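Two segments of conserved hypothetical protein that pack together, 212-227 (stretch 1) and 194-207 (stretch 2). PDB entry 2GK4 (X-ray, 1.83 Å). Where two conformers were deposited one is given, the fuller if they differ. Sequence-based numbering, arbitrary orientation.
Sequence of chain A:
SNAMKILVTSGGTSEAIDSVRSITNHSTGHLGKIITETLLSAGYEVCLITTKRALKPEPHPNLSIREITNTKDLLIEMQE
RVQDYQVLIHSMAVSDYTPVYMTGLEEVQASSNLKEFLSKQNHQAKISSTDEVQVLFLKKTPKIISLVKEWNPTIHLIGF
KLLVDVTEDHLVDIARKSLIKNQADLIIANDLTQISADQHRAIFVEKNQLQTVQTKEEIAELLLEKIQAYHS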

# COMPACT_ATOMS: atom_id res chain seq x y z
N THR A 212 30.35 -6.78 -13.05
CA THR A 212 29.06 -6.41 -13.62
C THR A 212 28.30 -7.60 -14.13
O THR A 212 28.90 -8.60 -14.54
CB THR A 212 29.19 -5.39 -14.77
OG1 THR A 212 29.98 -5.97 -15.82
CG2 THR A 212 29.88 -4.12 -14.30
N VAL A 213 26.98 -7.48 -14.11
CA VAL A 213 26.10 -8.52 -14.62
C VAL A 213 24.93 -7.88 -15.39
O VAL A 213 24.65 -6.69 -15.25
CB VAL A 213 25.53 -9.45 -13.49
CG1 VAL A 213 26.63 -10.31 -12.86
CG2 VAL A 213 24.77 -8.62 -12.46
N GLN A 214 24.23 -8.70 -16.18
CA GLN A 214 23.26 -8.19 -17.13
C GLN A 214 21.81 -8.55 -16.88
O GLN A 214 20.92 -7.93 -17.48
CB GLN A 214 23.63 -8.65 -18.54
CG GLN A 214 24.71 -7.84 -19.14
CD GLN A 214 24.36 -6.36 -19.18
OE1 GLN A 214 25.15 -5.55 -18.74
NE2 GLN A 214 23.16 -6.02 -19.66
N THR A 215 21.59 -9.58 -16.06
CA THR A 215 20.25 -10.12 -15.78
C THR A 215 20.08 -10.50 -14.32
O THR A 215 21.07 -10.69 -13.58
CB THR A 215 19.91 -11.40 -16.64
OG1 THR A 215 20.77 -12.48 -16.26
CG2 THR A 215 20.08 -11.13 -18.12
N LYS A 216 18.82 -10.63 -13.91
CA LYS A 216 18.48 -11.08 -12.57
C LYS A 216 19.05 -12.44 -12.29
O LYS A 216 19.51 -12.70 -11.20
CB LYS A 216 16.95 -11.13 -12.42
CG LYS A 216 16.32 -9.76 -12.21
CD LYS A 216 14.75 -9.82 -12.17
CE LYS A 216 14.17 -8.49 -11.70
NZ LYS A 216 14.56 -7.35 -12.65
N GLU A 217 18.99 -13.33 -13.28
CA GLU A 217 19.53 -14.68 -13.11
C GLU A 217 21.04 -14.60 -12.87
O GLU A 217 21.57 -15.29 -12.00
CB GLU A 217 19.19 -15.55 -14.33
CG GLU A 217 17.68 -15.82 -14.50
CD GLU A 217 16.85 -14.59 -14.93
OE1 GLU A 217 17.35 -13.72 -15.69
OE2 GLU A 217 15.68 -14.50 -14.50
N GLU A 218 21.71 -13.71 -13.61
CA GLU A 218 23.16 -13.53 -13.43
C GLU A 218 23.47 -12.96 -12.06
O GLU A 218 24.49 -13.33 -11.46
CB GLU A 218 23.74 -12.60 -14.50
CG GLU A 218 24.27 -13.32 -15.74
CD GLU A 218 24.65 -12.36 -16.88
OE1 GLU A 218 25.16 -11.24 -16.62
OE2 GLU A 218 24.44 -12.74 -18.06
N ILE A 219 22.61 -12.05 -11.57
CA ILE A 219 22.76 -11.52 -10.20
C ILE A 219 22.74 -12.67 -9.20
O ILE A 219 23.66 -12.81 -8.37
CB ILE A 219 21.68 -10.44 -9.85
CG1 ILE A 219 21.84 -9.21 -10.74
CG2 ILE A 219 21.75 -10.03 -8.35
CD1 ILE A 219 20.62 -8.21 -10.72
N ALA A 220 21.68 -13.49 -9.29
CA ALA A 220 21.55 -14.65 -8.40
C ALA A 220 22.72 -15.63 -8.46
O ALA A 220 23.21 -16.07 -7.41
CB ALA A 220 20.18 -15.36 -8.58
N GLU A 221 23.16 -15.93 -9.68
CA GLU A 221 24.22 -16.90 -9.92
C GLU A 221 25.56 -16.43 -9.33
O GLU A 221 26.26 -17.20 -8.67
CB GLU A 221 24.31 -17.21 -11.43
CG GLU A 221 23.02 -17.89 -11.96
CD GLU A 221 22.88 -17.93 -13.49
OE1 GLU A 221 23.61 -17.21 -14.20
OE2 GLU A 221 22.01 -18.69 -13.98
N LEU A 222 25.88 -15.16 -9.53
CA LEU A 222 27.08 -14.55 -8.99
C LEU A 222 27.04 -14.47 -7.46
O LEU A 222 28.03 -14.78 -6.78
CB LEU A 222 27.33 -13.17 -9.62
CG LEU A 222 28.66 -12.50 -9.20
CD1 LEU A 222 29.85 -13.40 -9.44
CD2 LEU A 222 28.85 -11.16 -9.92
N LEU A 223 25.90 -14.08 -6.89
CA LEU A 223 25.77 -14.11 -5.45
C LEU A 223 26.00 -15.53 -4.96
O LEU A 223 26.67 -15.71 -3.95
CB LEU A 223 24.40 -13.65 -4.98
CG LEU A 223 24.27 -12.16 -4.69
CD1 LEU A 223 22.77 -11.81 -4.58
CD2 LEU A 223 25.02 -11.80 -3.40
N LEU A 224 25.45 -16.52 -5.66
CA LEU A 224 25.69 -17.92 -5.24
C LEU A 224 27.18 -18.23 -5.20
O LEU A 224 27.68 -18.80 -4.21
CB LEU A 224 24.89 -18.92 -6.10
CG LEU A 224 25.14 -20.42 -5.80
CD1 LEU A 224 24.73 -20.78 -4.38
CD2 LEU A 224 24.38 -21.32 -6.81
N GLU A 225 27.89 -17.84 -6.25
CA GLU A 225 29.34 -18.03 -6.34
C GLU A 225 30.08 -17.35 -5.19
O GLU A 225 31.00 -17.92 -4.60
CB GLU A 225 29.83 -17.52 -7.70
CG GLU A 225 31.33 -17.68 -7.95
CD GLU A 225 31.79 -16.87 -9.15
OE1 GLU A 225 31.31 -17.16 -10.26
OE2 GLU A 225 32.64 -15.96 -8.98
N LYS A 226 29.69 -16.11 -4.88
CA LYS A 226 30.36 -15.35 -3.83
C LYS A 226 30.10 -15.96 -2.47
O LYS A 226 31.01 -16.01 -1.61
CB LYS A 226 29.93 -13.89 -3.90
CG LYS A 226 30.52 -13.18 -5.12
CD LYS A 226 30.15 -11.72 -5.15
CE LYS A 226 31.22 -10.87 -4.47
NZ LYS A 226 32.57 -11.02 -5.11
N ILE A 227 28.88 -16.44 -2.27
CA ILE A 227 28.56 -17.09 -1.01
C ILE A 227 29.27 -18.44 -0.88
O ILE A 227 29.78 -18.77 0.19
CB ILE A 227 27.02 -17.23 -0.81
CG1 ILE A 227 26.44 -15.84 -0.51
CG2 ILE A 227 26.70 -18.18 0.34
CD1 ILE A 227 24.96 -15.79 -0.66
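Stretch 2 194-207: QISADQHRAIFVEK

Stretch 2 meets stretch 1 twice over: it pairs as a strand with the start of stretch 1, then runs alongside the helix that follows. The strand through Ile-203 and Phe-204 and the helix from Lys-216 point almost the same way, 18° apart, and their axes come within 10.1 Å. The two stretches together bury 902 Å².

The pairing is antiparallel. Thr-212 lies opposite Ile-203, with CA atoms 4.4 Å apart, and Val-213 lies opposite Ala-202, at 5.4 Å between CA atoms. Val-213 and Ala-202 bond in both directions: Val-213 N donates to Ala-202 O at 2.9 Å, and Ala-202 N donates to Val-213 O at 3.0 Å. Beyond this pair, His-200 N donates to Gln-214 O at 2.7 Å, nearly in line. Beyond this, stretch 1 turns into its helix. Thr-215 caps the helix, its OG1 accepting from Glu-218 N at 3.1 Å.

Side chains extend the pairing at this end. Gln-214 has its CA-to-CB bond directed away from stretch 2, but the side chain bends back. Its OE1 accepts from Arg-201 NH1 at 2.7 Å, and its NE2 donates to Gln-199 OE1 at 3.0 Å. The amide thus uses both of its polar atoms on stretch 2. Thr-212 CG2 lies over one face of the Arg-201 guanidinium, 3.7 Å from Arg-201 NH2.

Val-213 and Ala-202 share the sheet face that carries the apolar packing. Val-213 CG2 is 3.9 Å from Ala-202 CB and also 3.9 Å from Phe-204 CE1. From the helix, Ile-219 CD1 reaches Ala-202 CB at 3.9 Å. The same methyl sits over one face of the His-200 ring, 3.9 Å from its centroid.

Phe-204 has the largest covered area of any residue in the contact, 140 Å². Its CA-to-CB bond points toward stretch 1, and its ring meets Leu-222, Leu-223 and Lys-226 of the helix. Leu-222 CD2 lies over one face, 3.5 Å from the centroid and only 10° off the normal, a CH-pi contact. Lys-226 CD approaches the ring edge, 3.7 Å from Phe-204 CD2. Ile-219 O is also at the edge, 3.5 Å from Phe-204 CZ, and Leu-223 CG is 4.0 Å from Phe-204 CE2.

Charge closes the far end. Lys-226 NZ forms a salt bridge with Glu-206 OE2 at 3.0 Å, just past the Phe-204 ring. At the other end of the helix, Lys-216 NZ is linked to Ser-196 O through water 1, at 2.8 Å from NZ to the water and 2.9 Å from the water to Ser-196 O.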

# COMPACT_ATOMS: atom_id res chain seq x y z
N GLN A 194 17.86 0.96 -16.06
CA GLN A 194 18.57 -0.12 -16.76
C GLN A 194 18.00 -1.49 -16.38
O GLN A 194 18.64 -2.53 -16.55
CB GLN A 194 20.09 0.00 -16.54
CG GLN A 194 20.65 1.36 -17.02
CD GLN A 194 20.59 1.58 -18.55
OE1 GLN A 194 20.47 2.72 -19.03
NE2 GLN A 194 20.69 0.50 -19.31
N ILE A 195 16.75 -1.48 -15.92
CA ILE A 195 16.02 -2.70 -15.60
C ILE A 195 14.86 -2.82 -16.60
O ILE A 195 14.15 -1.84 -16.89
CB ILE A 195 15.45 -2.64 -14.15
CG1 ILE A 195 16.57 -2.47 -13.11
CG2 ILE A 195 14.58 -3.89 -13.87
CD1 ILE A 195 16.07 -2.23 -11.65
N SER A 196 14.66 -4.02 -17.14
CA SER A 196 13.59 -4.25 -18.12
C SER A 196 13.03 -5.65 -17.93
O SER A 196 13.35 -6.33 -16.93
CB SER A 196 14.12 -4.09 -19.55
OG SER A 196 14.92 -5.21 -19.92
N ALA A 197 12.23 -6.11 -18.89
CA ALA A 197 11.63 -7.43 -18.75
C ALA A 197 12.66 -8.54 -18.88
O ALA A 197 12.49 -9.60 -18.28
CB ALA A 197 10.48 -7.63 -19.77
N ASP A 198 13.73 -8.32 -19.64
CA ASP A 198 14.73 -9.36 -19.89
C ASP A 198 16.18 -8.91 -19.64
O ASP A 198 17.13 -9.55 -20.10
CB ASP A 198 14.59 -9.90 -21.31
CG ASP A 198 14.97 -8.88 -22.36
OD1 ASP A 198 14.96 -7.67 -22.06
OD2 ASP A 198 15.26 -9.29 -23.50
N GLN A 199 16.34 -7.78 -18.96
CA GLN A 199 17.67 -7.34 -18.52
C GLN A 199 17.60 -6.71 -17.15
O GLN A 199 16.55 -6.17 -16.74
CB GLN A 199 18.29 -6.33 -19.50
CG GLN A 199 18.53 -6.82 -20.92
CD GLN A 199 19.89 -7.44 -21.12
OE1 GLN A 199 20.86 -6.74 -21.43
NE2 GLN A 199 19.97 -8.76 -20.94
N HIS A 200 18.72 -6.73 -16.43
CA HIS A 200 18.79 -6.05 -15.15
C HIS A 200 20.27 -5.80 -14.94
O HIS A 200 20.96 -6.65 -14.39
CB HIS A 200 18.26 -6.96 -14.03
CG HIS A 200 18.00 -6.25 -12.74
ND1 HIS A 200 18.89 -5.37 -12.16
CD2 HIS A 200 16.93 -6.29 -11.90
CE1 HIS A 200 18.38 -4.90 -11.03
NE2 HIS A 200 17.19 -5.44 -10.86
N ARG A 201 20.75 -4.68 -15.44
CA ARG A 201 22.19 -4.34 -15.27
C ARG A 201 22.45 -4.09 -13.79
O ARG A 201 21.71 -3.34 -13.15
CB ARG A 201 22.50 -3.06 -16.07
CG ARG A 201 23.88 -2.47 -15.85
CD ARG A 201 24.84 -3.08 -16.82
NE ARG A 201 26.12 -2.38 -16.74
CZ ARG A 201 27.25 -2.88 -17.25
NH1 ARG A 201 27.22 -4.06 -17.85
NH2 ARG A 201 28.40 -2.20 -17.11
N ALA A 202 23.53 -4.66 -13.27
CA ALA A 202 23.95 -4.40 -11.89
C ALA A 202 25.46 -4.48 -11.76
O ALA A 202 26.15 -5.14 -12.55
CB ALA A 202 23.29 -5.38 -10.91
N ILE A 203 25.96 -3.77 -10.76
CA ILE A 203 27.39 -3.73 -10.50
C ILE A 203 27.59 -4.20 -9.08
O ILE A 203 27.06 -3.61 -8.14
CB ILE A 203 27.94 -2.31 -10.67
CG1 ILE A 203 27.45 -1.69 -12.01
CG2 ILE A 203 29.48 -2.27 -10.49
CD1 ILE A 203 27.66 -0.20 -12.11
N PHE A 204 28.39 -5.26 -8.94
CA PHE A 204 28.75 -5.80 -7.63
C PHE A 204 29.93 -4.96 -7.15
O PHE A 204 31.04 -5.07 -7.69
CB PHE A 204 29.13 -7.29 -7.76
CG PHE A 204 27.95 -8.22 -7.80
CD1 PHE A 204 26.87 -8.00 -8.67
CD2 PHE A 204 27.93 -9.35 -6.98
CE1 PHE A 204 25.78 -8.88 -8.70
CE2 PHE A 204 26.87 -10.25 -7.01
CZ PHE A 204 25.79 -10.03 -7.87
N VAL A 205 29.64 -4.05 -6.22
CA VAL A 205 30.59 -3.12 -5.70
C VAL A 205 31.23 -3.63 -4.40
O VAL A 205 30.56 -3.82 -3.33
CB VAL A 205 29.96 -1.70 -5.50
CG1 VAL A 205 31.00 -0.69 -5.03
CG2 VAL A 205 29.35 -1.19 -6.82
N GLU A 206 32.53 -3.82 -4.48
CA GLU A 206 33.33 -4.06 -3.30
C GLU A 206 34.31 -2.91 -3.08
O GLU A 206 34.41 -1.99 -3.87
CB GLU A 206 34.05 -5.40 -3.43
CG GLU A 206 33.10 -6.58 -3.50
CD GLU A 206 33.79 -7.86 -3.93
OE1 GLU A 206 34.53 -7.85 -4.93
OE2 GLU A 206 33.59 -8.90 -3.30
N LYS A 207 35.05 -2.98 -1.98
CA LYS A 207 35.94 -1.92 -1.58
C LYS A 207 36.91 -1.54 -2.69
O LYS A 207 37.04 -0.37 -3.04
CB LYS A 207 36.71 -2.38 -0.34
CG LYS A 207 37.54 -1.30 0.30
CD LYS A 207 37.56 -1.52 1.81
CE LYS A 207 38.52 -2.63 2.23
NZ LYS A 207 39.21 -2.25 3.52
O HOH W 1 14.83 -8.15 -15.29
O HOH W 2 12.00 -6.30 -14.43